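Local coordinates for protein HTPA Reductase (Selaginella moellendorffii, PDB 5U5N) that probably catalyses the NADPH- or NADH-dependent reduction of 4-hydroxy-tetrahydrodipicolinate to tetrahydrodipicolinate in lysine biosynthesis, with NAD bound in its nucleotide site, at residues A3-M8 with N74-D79; Q18-A23 with I242-T247; Y122-P127 with V251-K256. All coordinates share one frame; numbering follows the deposited sequence.

Contact 1: residues A3-M8 with N74-D79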
loop_
_atom_site.group_PDB
_atom_site.type_symbol
_atom_site.label_atom_id
_atom_site.label_comp_id
_atom_site.label_asym_id
_atom_site.label_seq_id
_atom_site.Cartn_x
_atom_site.Cartn_y
_atom_site.Cartn_z
ATOM N N ALA A 3 -21.937 -1.507 -22.581
ATOM C CA ALA A 3 -22.016 -2.612 -23.571
ATOM C C ALA A 3 -21.829 -4.023 -22.949
ATOM O O ALA A 3 -21.186 -4.908 -23.489
ATOM C CB ALA A 3 -21.014 -2.377 -24.694
ATOM N N ALA A 4 -22.390 -4.189 -21.771
ATOM C CA ALA A 4 -22.181 -5.380 -20.988
ATOM C C ALA A 4 -23.392 -6.317 -21.087
ATOM O O ALA A 4 -24.495 -5.899 -21.389
ATOM C CB ALA A 4 -21.969 -4.977 -19.558
ATOM N N ALA A 5 -23.189 -7.578 -20.749
ATOM C CA ALA A 5 -24.274 -8.553 -20.602
ATOM C C ALA A 5 -25.339 -8.081 -19.605
ATOM O O ALA A 5 -25.025 -7.407 -18.622
ATOM C CB ALA A 5 -23.679 -9.875 -20.137
ATOM N N PRO A 6 -26.603 -8.447 -19.829
ATOM C CA PRO A 6 -27.611 -8.212 -18.794
ATOM C C PRO A 6 -27.392 -9.120 -17.575
ATOM O O PRO A 6 -26.776 -10.155 -17.693
ATOM C CB PRO A 6 -28.914 -8.560 -19.515
ATOM C CG PRO A 6 -28.530 -9.621 -20.469
ATOM C CD PRO A 6 -27.156 -9.238 -20.945
ATOM N N VAL A 7 -27.849 -8.697 -16.408
ATOM C CA VAL A 7 -27.611 -9.460 -15.193
ATOM C C VAL A 7 -28.921 -9.901 -14.518
ATOM O O VAL A 7 -29.871 -9.131 -14.435
ATOM C CB VAL A 7 -26.735 -8.731 -14.142
ATOM C CG1 VAL A 7 -25.359 -8.539 -14.695
ATOM C CG2 VAL A 7 -27.294 -7.391 -13.704
ATOM N N MET A 8 -28.907 -11.132 -13.994
ATOM C CA MET A 8 -29.996 -11.655 -13.183
ATOM C C MET A 8 -29.429 -11.752 -11.801
ATOM O O MET A 8 -28.455 -12.470 -11.577
ATOM C CB MET A 8 -30.442 -13.026 -13.703
ATOM C CG MET A 8 -31.557 -13.716 -12.906
ATOM S SD MET A 8 -31.767 -15.403 -13.507
ATOM C CE MET A 8 -33.371 -15.861 -12.805
ATOM N N ASN A 74 -27.414 -13.596 -23.312
ATOM C CA ASN A 74 -26.096 -13.258 -22.788
ATOM C C ASN A 74 -26.078 -13.004 -21.298
ATOM O O ASN A 74 -25.081 -12.469 -20.784
ATOM C CB ASN A 74 -25.553 -12.038 -23.522
ATOM C CG ASN A 74 -25.538 -12.238 -25.005
ATOM O OD1 ASN A 74 -25.170 -13.315 -25.503
ATOM N ND2 ASN A 74 -25.978 -11.212 -25.735
ATOM N N VAL A 75 -27.146 -13.386 -20.600
ATOM C CA VAL A 75 -27.275 -13.126 -19.186
ATOM C C VAL A 75 -26.097 -13.686 -18.385
ATOM O O VAL A 75 -25.567 -14.751 -18.709
ATOM C CB VAL A 75 -28.589 -13.694 -18.609
ATOM C CG1 VAL A 75 -28.592 -15.207 -18.661
ATOM C CG2 VAL A 75 -28.814 -13.186 -17.191
ATOM N N ILE A 76 -25.703 -12.928 -17.365
ATOM C CA ILE A 76 -24.784 -13.369 -16.344
ATOM C C ILE A 76 -25.568 -13.351 -15.073
ATOM O O ILE A 76 -26.232 -12.371 -14.788
ATOM C CB ILE A 76 -23.585 -12.376 -16.217
ATOM C CG1 ILE A 76 -22.692 -12.518 -17.437
ATOM C CG2 ILE A 76 -22.809 -12.635 -14.923
ATOM C CD1 ILE A 76 -21.610 -11.475 -17.566
ATOM N N VAL A 77 -25.454 -14.401 -14.296
ATOM C CA VAL A 77 -26.142 -14.500 -13.018
ATOM C C VAL A 77 -25.234 -13.990 -11.897
ATOM O O VAL A 77 -24.062 -14.308 -11.863
ATOM C CB VAL A 77 -26.556 -15.941 -12.724
ATOM C CG1 VAL A 77 -27.166 -16.055 -11.337
ATOM C CG2 VAL A 77 -27.528 -16.455 -13.786
ATOM N N VAL A 78 -25.804 -13.192 -11.000
ATOM C CA VAL A 78 -25.174 -12.794 -9.768
ATOM C C VAL A 78 -25.892 -13.475 -8.615
ATOM O O VAL A 78 -27.117 -13.261 -8.452
ATOM C CB VAL A 78 -25.300 -11.286 -9.599
ATOM C CG1 VAL A 78 -24.778 -10.866 -8.246
ATOM C CG2 VAL A 78 -24.507 -10.576 -10.705
ATOM N N ASP A 79 -25.162 -14.309 -7.856
ATOM C CA ASP A 79 -25.691 -15.076 -6.746
ATOM C C ASP A 79 -25.250 -14.512 -5.394
ATOM O O ASP A 79 -24.074 -14.607 -5.039
ATOM C CB ASP A 79 -25.268 -16.539 -6.880
ATOM C CG ASP A 79 -26.037 -17.469 -5.963
ATOM O OD1 ASP A 79 -25.785 -17.427 -4.756
ATOM O OD2 ASP A 79 -26.920 -18.263 -6.450
#
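V7 pairs with I76 and M8 with V77 in parallel register, so each pair sends its side chains to the same face of the sheet. On one face the V7-I76 pair is loose: V7 CG1 comes no nearer than 4.5 Å to I76 CB, while V7 CB lies 3.7 Å from I76 O. V7 CB also comes within 4.5 Å of V78 CG2. Just before the strand, A5 turns its CB toward segment 74-79 and meets I76 CD1 at 3.7 Å. V75, just before its own strand, brings CG2 to 3.9 Å from M8 CB. The thioether of M8 behaves differently from its CB: with CG anti to the backbone N (chi1 178°) and an extended chain, it runs away from segment 74-79 and packs on V64 and V68. Its SD still passes 4.4 Å from V77 CG2. Three backbone hydrogen bonds join the strands, I76 N to P6 O, M8 N to I76 O and V78 N to M8 O, the last at 2.8 Å. V7 also bonds to R30 and V32, while V77 bonds to P99 and V101, which carries the sheet on toward strand 100-102. Strand 7-10 thus pairs in parallel with the sequence-distant 76-79, helix 241-259 against the V7 face and helix 61-71 against the M8 face, as expected of the Rossmann-type domain of DapB reductases.

Contact 2: residues Q18-A23 with I242-T247. With NAD (nicotinamide-adenine-dinucleotide), chain C.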
loop_
_atom_site.group_PDB
_atom_site.type_symbol
_atom_site.label_atom_id
_atom_site.label_comp_id
_atom_site.label_asym_id
_atom_site.label_seq_id
_atom_site.Cartn_x
_atom_site.Cartn_y
_atom_site.Cartn_z
ATOM N N GLN A 18 -30.454 -7.181 -3.164
ATOM C CA GLN A 18 -31.136 -5.891 -3.458
ATOM C C GLN A 18 -30.138 -4.741 -3.737
ATOM O O GLN A 18 -30.287 -4.014 -4.715
ATOM C CB GLN A 18 -32.023 -5.484 -2.281
ATOM C CG GLN A 18 -32.694 -4.120 -2.405
ATOM C CD GLN A 18 -33.863 -3.937 -1.471
ATOM O OE1 GLN A 18 -34.694 -4.827 -1.325
ATOM N NE2 GLN A 18 -33.934 -2.760 -0.824
ATOM N N ALA A 19 -29.148 -4.571 -2.854
ATOM C CA ALA A 19 -28.116 -3.543 -3.038
ATOM C C ALA A 19 -27.397 -3.719 -4.379
ATOM O O ALA A 19 -27.251 -2.751 -5.100
ATOM C CB ALA A 19 -27.148 -3.539 -1.875
ATOM N N VAL A 20 -27.046 -4.957 -4.754
ATOM C CA VAL A 20 -26.387 -5.214 -6.036
ATOM C C VAL A 20 -27.268 -4.818 -7.224
ATOM O O VAL A 20 -26.785 -4.230 -8.217
ATOM C CB VAL A 20 -25.975 -6.694 -6.185
ATOM C CG1 VAL A 20 -25.558 -7.054 -7.623
ATOM C CG2 VAL A 20 -24.836 -7.012 -5.226
ATOM N N ALA A 21 -28.545 -5.167 -7.128
ATOM C CA ALA A 21 -29.473 -4.892 -8.224
ATOM C C ALA A 21 -29.670 -3.387 -8.406
ATOM O O ALA A 21 -29.704 -2.888 -9.510
ATOM C CB ALA A 21 -30.817 -5.588 -7.987
ATOM N N GLU A 22 -29.816 -2.685 -7.299
ATOM C CA GLU A 22 -29.983 -1.232 -7.318
ATOM C C GLU A 22 -28.774 -0.508 -7.859
ATOM O O GLU A 22 -28.923 0.466 -8.598
ATOM C CB GLU A 22 -30.317 -0.713 -5.930
ATOM C CG GLU A 22 -31.712 -1.157 -5.570
ATOM C CD GLU A 22 -32.367 -0.282 -4.556
ATOM O OE1 GLU A 22 -32.243 -0.647 -3.362
ATOM O OE2 GLU A 22 -32.966 0.761 -4.961
ATOM N N ALA A 23 -27.600 -1.007 -7.498
ATOM C CA ALA A 23 -26.344 -0.474 -7.999
ATOM C C ALA A 23 -26.148 -0.821 -9.460
ATOM O O ALA A 23 -25.613 0.016 -10.212
ATOM C CB ALA A 23 -25.189 -0.994 -7.179
ATOM N N ILE A 242 -19.809 -1.035 -1.057
ATOM C CA ILE A 242 -18.542 -1.479 -1.668
ATOM C C ILE A 242 -18.687 -2.869 -2.303
ATOM O O ILE A 242 -18.057 -3.142 -3.327
ATOM C CB ILE A 242 -17.348 -1.469 -0.678
ATOM C CG1 ILE A 242 -16.015 -1.557 -1.435
ATOM C CG2 ILE A 242 -17.443 -2.558 0.373
ATOM C CD1 ILE A 242 -14.797 -1.589 -0.561
ATOM N N TYR A 243 -19.514 -3.729 -1.705
ATOM C CA TYR A 243 -19.756 -5.081 -2.243
ATOM C C TYR A 243 -20.608 -4.963 -3.514
ATOM O O TYR A 243 -20.293 -5.597 -4.520
ATOM C CB TYR A 243 -20.374 -6.040 -1.184
ATOM C CG TYR A 243 -19.665 -5.921 0.166
ATOM C CD1 TYR A 243 -18.344 -6.310 0.308
ATOM C CD2 TYR A 243 -20.300 -5.370 1.283
ATOM C CE1 TYR A 243 -17.669 -6.179 1.525
ATOM C CE2 TYR A 243 -19.636 -5.215 2.492
ATOM C CZ TYR A 243 -18.322 -5.617 2.608
ATOM O OH TYR A 243 -17.625 -5.421 3.789
ATOM N N ALA A 244 -21.653 -4.135 -3.469
ATOM C CA ALA A 244 -22.470 -3.806 -4.638
ATOM C C ALA A 244 -21.654 -3.249 -5.814
ATOM O O ALA A 244 -21.762 -3.703 -6.962
ATOM C CB ALA A 244 -23.559 -2.819 -4.258
ATOM N N GLN A 245 -20.833 -2.252 -5.530
ATOM C CA GLN A 245 -20.007 -1.640 -6.593
ATOM C C GLN A 245 -18.957 -2.625 -7.140
ATOM O O GLN A 245 -18.723 -2.653 -8.330
ATOM C CB GLN A 245 -19.342 -0.329 -6.110
ATOM C CG GLN A 245 -20.330 0.786 -5.805
ATOM C CD GLN A 245 -21.215 1.102 -6.979
ATOM O OE1 GLN A 245 -20.732 1.218 -8.079
ATOM N NE2 GLN A 245 -22.533 1.204 -6.755
ATOM N N GLY A 246 -18.368 -3.465 -6.302
ATOM C CA GLY A 246 -17.441 -4.474 -6.793
ATOM C C GLY A 246 -18.115 -5.546 -7.628
ATOM O O GLY A 246 -17.565 -5.991 -8.630
ATOM N N THR A 247 -19.311 -5.961 -7.239
ATOM C CA THR A 247 -20.103 -6.887 -8.062
ATOM C C THR A 247 -20.378 -6.330 -9.493
ATOM O O THR A 247 -20.246 -7.050 -10.487
ATOM C CB THR A 247 -21.430 -7.301 -7.373
ATOM O OG1 THR A 247 -21.192 -7.693 -6.016
ATOM C CG2 THR A 247 -22.013 -8.446 -8.126
HETATM P PA NAD C . -30.166 -12.303 3.226
HETATM O O1A NAD C . -30.526 -13.322 4.293
HETATM O O2A NAD C . -30.560 -10.846 3.358
HETATM O O5B NAD C . -30.706 -12.783 1.806
HETATM C C5B NAD C . -30.337 -14.016 1.219
HETATM C C4B NAD C . -31.507 -14.418 0.331
HETATM O O4B NAD C . -31.220 -15.604 -0.409
HETATM C C3B NAD C . -32.794 -14.676 1.115
HETATM O O3B NAD C . -33.727 -13.610 0.857
HETATM C C2B NAD C . -33.260 -16.069 0.663
HETATM O O2B NAD C . -34.697 -16.156 0.534
HETATM C C1B NAD C . -32.457 -16.289 -0.634
HETATM N N9A NAD C . -32.185 -17.684 -1.073
HETATM C C8A NAD C . -31.903 -18.750 -0.295
HETATM N N7A NAD C . -31.708 -19.855 -1.050
HETATM C C5A NAD C . -31.851 -19.505 -2.341
HETATM C C6A NAD C . -31.791 -20.195 -3.648
HETATM N N6A NAD C . -31.513 -21.514 -3.724
HETATM N N1A NAD C . -32.006 -19.474 -4.771
HETATM C C2A NAD C . -32.293 -18.155 -4.726
HETATM N N3A NAD C . -32.375 -17.466 -3.562
HETATM C C4A NAD C . -32.164 -18.073 -2.358
HETATM O O3 NAD C . -28.574 -12.450 2.983
HETATM P PN NAD C . -27.601 -11.214 2.585
HETATM O O1N NAD C . -27.560 -10.320 3.803
HETATM O O2N NAD C . -28.028 -10.647 1.244
HETATM O O5D NAD C . -26.232 -12.034 2.342
HETATM C C5D NAD C . -26.197 -13.046 1.341
HETATM C C4D NAD C . -24.868 -13.789 1.294
HETATM O O4D NAD C . -23.866 -12.923 0.749
HETATM C C3D NAD C . -24.359 -14.257 2.665
HETATM O O3D NAD C . -23.797 -15.579 2.592
HETATM C C2D NAD C . -23.286 -13.244 3.016
HETATM O O2D NAD C . -22.233 -13.779 3.819
HETATM C C1D NAD C . -22.743 -12.878 1.641
HETATM N N1N NAD C . -22.009 -11.598 1.559
HETATM C C2N NAD C . -20.869 -11.617 0.846
HETATM C C3N NAD C . -20.083 -10.481 0.673
HETATM C C7N NAD C . -18.795 -10.548 -0.126
HETATM O O7N NAD C . -17.912 -9.744 0.128
HETATM N N7N NAD C . -18.596 -11.465 -1.086
HETATM C C4N NAD C . -20.513 -9.297 1.275
HETATM C C5N NAD C . -21.693 -9.281 2.014
HETATM C C6N NAD C . -22.434 -10.455 2.145
#
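A244, V20 and A23 make up most of this helix-helix packing, and T247 joins them by crossing V20 at about a right angle. T247 CB points toward helix 18-23 and lies 4.0 Å from V20 CG2. From there the two branches part. The methyl CG2 runs to V20 CG1 at 3.8 Å, a purely apolar touch. The hydroxyl OG1, anti to the carbonyl carbon (chi1 -48°), passes 3.8 Å from V20 CG2 but spends its polarity elsewhere: it donates to Y243 O one turn earlier at 2.7 Å, from above the carbonyl plane, while T247 N reaches the same oxygen from the opposite face. OG1 is also bonded to Y80 OH, so this buried hydroxyl is well satisfied. Beside this pair, small residues let the helices come close, with axes 8.4 Å apart and crossing at -54°. A244 CB drops between A19 and A23, 3.8 Å from A23 CB. Q245 starts off pointing away, but its chain bends at chi2 (-56°), and NE2 ends 3.5 Å from A23 CB, while OE1 is taken by R279. Y243 turns instead to the cofactor: the nicotinamide C4N, the carbon that carries the hydride in NADH, lies 3.6 Å above one ring face, toward the rim, and I242 CG2 covers the centre of the opposite face. Backbone nitrogens of K15 and V16, at the start of helix 15-27, bond to NAD, as expected for the first helix of a Rossmann dinucleotide-binding site.

Contact 3: residues Y122-P127 with V251-K256. With NAD (nicotinamide-adenine-dinucleotide), chain C.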
loop_
_atom_site.group_PDB
_atom_site.type_symbol
_atom_site.label_atom_id
_atom_site.label_comp_id
_atom_site.label_asym_id
_atom_site.label_seq_id
_atom_site.Cartn_x
_atom_site.Cartn_y
_atom_site.Cartn_z
ATOM N N TYR A 122 -17.803 -19.811 -17.514
ATOM C CA TYR A 122 -17.308 -18.487 -17.161
ATOM C C TYR A 122 -17.852 -18.068 -15.798
ATOM O O TYR A 122 -19.060 -17.934 -15.633
ATOM C CB TYR A 122 -17.653 -17.445 -18.234
ATOM C CG TYR A 122 -16.854 -17.641 -19.499
ATOM C CD1 TYR A 122 -15.529 -17.213 -19.589
ATOM C CD2 TYR A 122 -17.401 -18.285 -20.601
ATOM C CE1 TYR A 122 -14.791 -17.397 -20.752
ATOM C CE2 TYR A 122 -16.671 -18.461 -21.762
ATOM C CZ TYR A 122 -15.368 -18.024 -21.820
ATOM O OH TYR A 122 -14.643 -18.226 -22.957
ATOM N N SER A 123 -16.953 -17.862 -14.833
ATOM C CA SER A 123 -17.352 -17.484 -13.483
ATOM C C SER A 123 -16.356 -16.608 -12.736
ATOM O O SER A 123 -15.178 -16.583 -13.034
ATOM C CB SER A 123 -17.650 -18.747 -12.628
ATOM O OG SER A 123 -16.733 -19.777 -12.897
ATOM N N ILE A 124 -16.878 -15.900 -11.749
ATOM C CA ILE A 124 -16.085 -15.233 -10.746
ATOM C C ILE A 124 -16.617 -15.750 -9.429
ATOM O O ILE A 124 -17.784 -15.558 -9.092
ATOM C CB ILE A 124 -16.217 -13.697 -10.834
ATOM C CG1 ILE A 124 -15.527 -13.178 -12.098
ATOM C CG2 ILE A 124 -15.587 -13.042 -9.612
ATOM C CD1 ILE A 124 -16.076 -11.852 -12.552
ATOM N N ILE A 125 -15.752 -16.409 -8.678
ATOM C CA ILE A 125 -16.079 -16.877 -7.354
ATOM C C ILE A 125 -15.173 -16.105 -6.422
ATOM O O ILE A 125 -13.947 -16.303 -6.409
ATOM C CB ILE A 125 -15.876 -18.410 -7.234
ATOM C CG1 ILE A 125 -16.931 -19.103 -8.116
ATOM C CG2 ILE A 125 -16.001 -18.868 -5.784
ATOM C CD1 ILE A 125 -16.676 -20.560 -8.398
ATOM N N ALA A 126 -15.772 -15.200 -5.666
ATOM C CA ALA A 126 -14.990 -14.385 -4.763
ATOM C C ALA A 126 -15.789 -14.118 -3.494
ATOM O O ALA A 126 -16.837 -13.426 -3.542
ATOM C CB ALA A 126 -14.614 -13.084 -5.449
ATOM N N PRO A 127 -15.322 -14.662 -2.364
ATOM C CA PRO A 127 -15.995 -14.414 -1.099
ATOM C C PRO A 127 -15.739 -13.029 -0.467
ATOM O O PRO A 127 -16.365 -12.714 0.550
ATOM C CB PRO A 127 -15.461 -15.544 -0.215
ATOM C CG PRO A 127 -14.086 -15.789 -0.730
ATOM C CD PRO A 127 -14.123 -15.501 -2.191
ATOM N N VAL A 251 -19.018 -8.052 -12.986
ATOM C CA VAL A 251 -19.921 -8.420 -14.102
ATOM C C VAL A 251 -19.385 -7.813 -15.402
ATOM O O VAL A 251 -19.419 -8.452 -16.443
ATOM C CB VAL A 251 -21.359 -7.948 -13.837
ATOM C CG1 VAL A 251 -22.182 -7.831 -15.126
ATOM C CG2 VAL A 251 -22.048 -8.885 -12.867
ATOM N N LEU A 252 -18.898 -6.584 -15.316
ATOM C CA LEU A 252 -18.300 -5.914 -16.472
ATOM C C LEU A 252 -17.062 -6.647 -16.969
ATOM O O LEU A 252 -16.897 -6.843 -18.148
ATOM C CB LEU A 252 -17.935 -4.481 -16.132
ATOM C CG LEU A 252 -19.073 -3.493 -15.924
ATOM C CD1 LEU A 252 -18.515 -2.147 -15.541
ATOM C CD2 LEU A 252 -19.952 -3.383 -17.165
ATOM N N PHE A 253 -16.202 -7.062 -16.043
ATOM C CA PHE A 253 -15.037 -7.864 -16.386
ATOM C C PHE A 253 -15.420 -9.197 -17.019
ATOM O O PHE A 253 -14.926 -9.526 -18.088
ATOM C CB PHE A 253 -14.153 -8.046 -15.153
ATOM C CG PHE A 253 -12.937 -8.912 -15.372
ATOM C CD1 PHE A 253 -11.751 -8.388 -15.873
ATOM C CD2 PHE A 253 -12.993 -10.268 -15.079
ATOM C CE1 PHE A 253 -10.643 -9.192 -16.052
ATOM C CE2 PHE A 253 -11.870 -11.073 -15.248
ATOM C CZ PHE A 253 -10.698 -10.539 -15.725
ATOM N N LEU A 254 -16.321 -9.951 -16.394
ATOM C CA LEU A 254 -16.699 -11.287 -16.918
ATOM C C LEU A 254 -17.365 -11.170 -18.299
ATOM O O LEU A 254 -17.115 -11.952 -19.202
ATOM C CB LEU A 254 -17.605 -12.047 -15.926
ATOM C CG LEU A 254 -17.768 -13.549 -16.162
ATOM C CD1 LEU A 254 -16.428 -14.268 -16.118
ATOM C CD2 LEU A 254 -18.741 -14.174 -15.153
ATOM N N SER A 255 -18.193 -10.153 -18.466
ATOM C CA SER A 255 -18.802 -9.844 -19.763
ATOM C C SER A 255 -17.765 -9.844 -20.875
ATOM O O SER A 255 -17.946 -10.476 -21.907
ATOM C CB SER A 255 -19.470 -8.490 -19.689
ATOM O OG SER A 255 -20.670 -8.433 -20.383
ATOM N N LYS A 256 -16.664 -9.127 -20.632
ATOM C CA LYS A 256 -15.623 -8.987 -21.624
ATOM C C LYS A 256 -14.929 -10.309 -21.908
ATOM O O LYS A 256 -14.795 -10.697 -23.064
ATOM C CB LYS A 256 -14.618 -7.949 -21.176
ATOM C CG LYS A 256 -13.727 -7.443 -22.272
ATOM C CD LYS A 256 -13.425 -5.976 -21.985
ATOM C CE LYS A 256 -12.257 -5.438 -22.806
ATOM N NZ LYS A 256 -11.035 -6.251 -22.481
HETATM P PA NAD C . -30.166 -12.303 3.226
HETATM O O1A NAD C . -30.526 -13.322 4.293
HETATM O O2A NAD C . -30.560 -10.846 3.358
HETATM O O5B NAD C . -30.706 -12.783 1.806
HETATM C C5B NAD C . -30.337 -14.016 1.219
HETATM C C4B NAD C . -31.507 -14.418 0.331
HETATM O O4B NAD C . -31.220 -15.604 -0.409
HETATM C C3B NAD C . -32.794 -14.676 1.115
HETATM O O3B NAD C . -33.727 -13.610 0.857
HETATM C C2B NAD C . -33.260 -16.069 0.663
HETATM O O2B NAD C . -34.697 -16.156 0.534
HETATM C C1B NAD C . -32.457 -16.289 -0.634
HETATM N N9A NAD C . -32.185 -17.684 -1.073
HETATM C C8A NAD C . -31.903 -18.750 -0.295
HETATM N N7A NAD C . -31.708 -19.855 -1.050
HETATM C C5A NAD C . -31.851 -19.505 -2.341
HETATM C C6A NAD C . -31.791 -20.195 -3.648
HETATM N N6A NAD C . -31.513 -21.514 -3.724
HETATM N N1A NAD C . -32.006 -19.474 -4.771
HETATM C C2A NAD C . -32.293 -18.155 -4.726
HETATM N N3A NAD C . -32.375 -17.466 -3.562
HETATM C C4A NAD C . -32.164 -18.073 -2.358
HETATM O O3 NAD C . -28.574 -12.450 2.983
HETATM P PN NAD C . -27.601 -11.214 2.585
HETATM O O1N NAD C . -27.560 -10.320 3.803
HETATM O O2N NAD C . -28.028 -10.647 1.244
HETATM O O5D NAD C . -26.232 -12.034 2.342
HETATM C C5D NAD C . -26.197 -13.046 1.341
HETATM C C4D NAD C . -24.868 -13.789 1.294
HETATM O O4D NAD C . -23.866 -12.923 0.749
HETATM C C3D NAD C . -24.359 -14.257 2.665
HETATM O O3D NAD C . -23.797 -15.579 2.592
HETATM C C2D NAD C . -23.286 -13.244 3.016
HETATM O O2D NAD C . -22.233 -13.779 3.819
HETATM C C1D NAD C . -22.743 -12.878 1.641
HETATM N N1N NAD C . -22.009 -11.598 1.559
HETATM C C2N NAD C . -20.869 -11.617 0.846
HETATM C C3N NAD C . -20.083 -10.481 0.673
HETATM C C7N NAD C . -18.795 -10.548 -0.126
HETATM O O7N NAD C . -17.912 -9.744 0.128
HETATM N N7N NAD C . -18.596 -11.465 -1.086
HETATM C C4N NAD C . -20.513 -9.297 1.275
HETATM C C5N NAD C . -21.693 -9.281 2.014
HETATM C C6N NAD C . -22.434 -10.455 2.145
#
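L254 faces the strand that carries I124: strand 123-125 and helix 251-256 run roughly antiparallel, at 146°, with 9.1 Å between their axes. No hydrogen bond crosses between them; the join is made by side chains. L254 is the main one. Its CG, anti to the backbone N (chi1 -165°), is carried toward the strand. Both methyls rest on the Y122-S123 peptide, CD1 meeting Y122 CB at 4.0 Å and CD2 lying 3.8 Å from Y122 O. I124 points back at the helix and slides past L254 in the opposite direction, its CD1 ending 3.7 Å from L254 CB. The same methyl lies at the edge of the F253 ring, near the ring plane and 4.3 Å from F253 CD2, while Y267 meets that ring edge-to-face. The ring end of Y122 leads away from the helix, and its OH is bonded to S262 O. Past the strand's end the chain reaches the cofactor, with P127 O 3.0 Å from the carboxamide nitrogen N7N of NAD. A helix laid over one face of a parallel sheet, with the nucleotide at the carboxyl ends of the strands, is the classic layering of the Rossmann fold.

Contacts 1 and 3 lie in the buried interior and belong to the same parallel sheet; contact 2 is partly buried, at the cofactor side. Helix 241-259 ties them together: its first turns serve contact 2, its later turns contact 3, and V251 and L252 also pack on V7 and A4 of contact 1, where S255 OG probably bonds A5 N. V78 of contact 1 in turn touches both V20 and T247 of contact 2. The chemistry follows position. Strand pairing in contact 1 rests on backbone bonds, contact 3 is greasy helix-on-sheet packing, and contact 2 is apolar across the helices, its polar groups bonding within their own helix or outside. Contacts 2 and 3 each bring residues to the nicotinamide end of NAD.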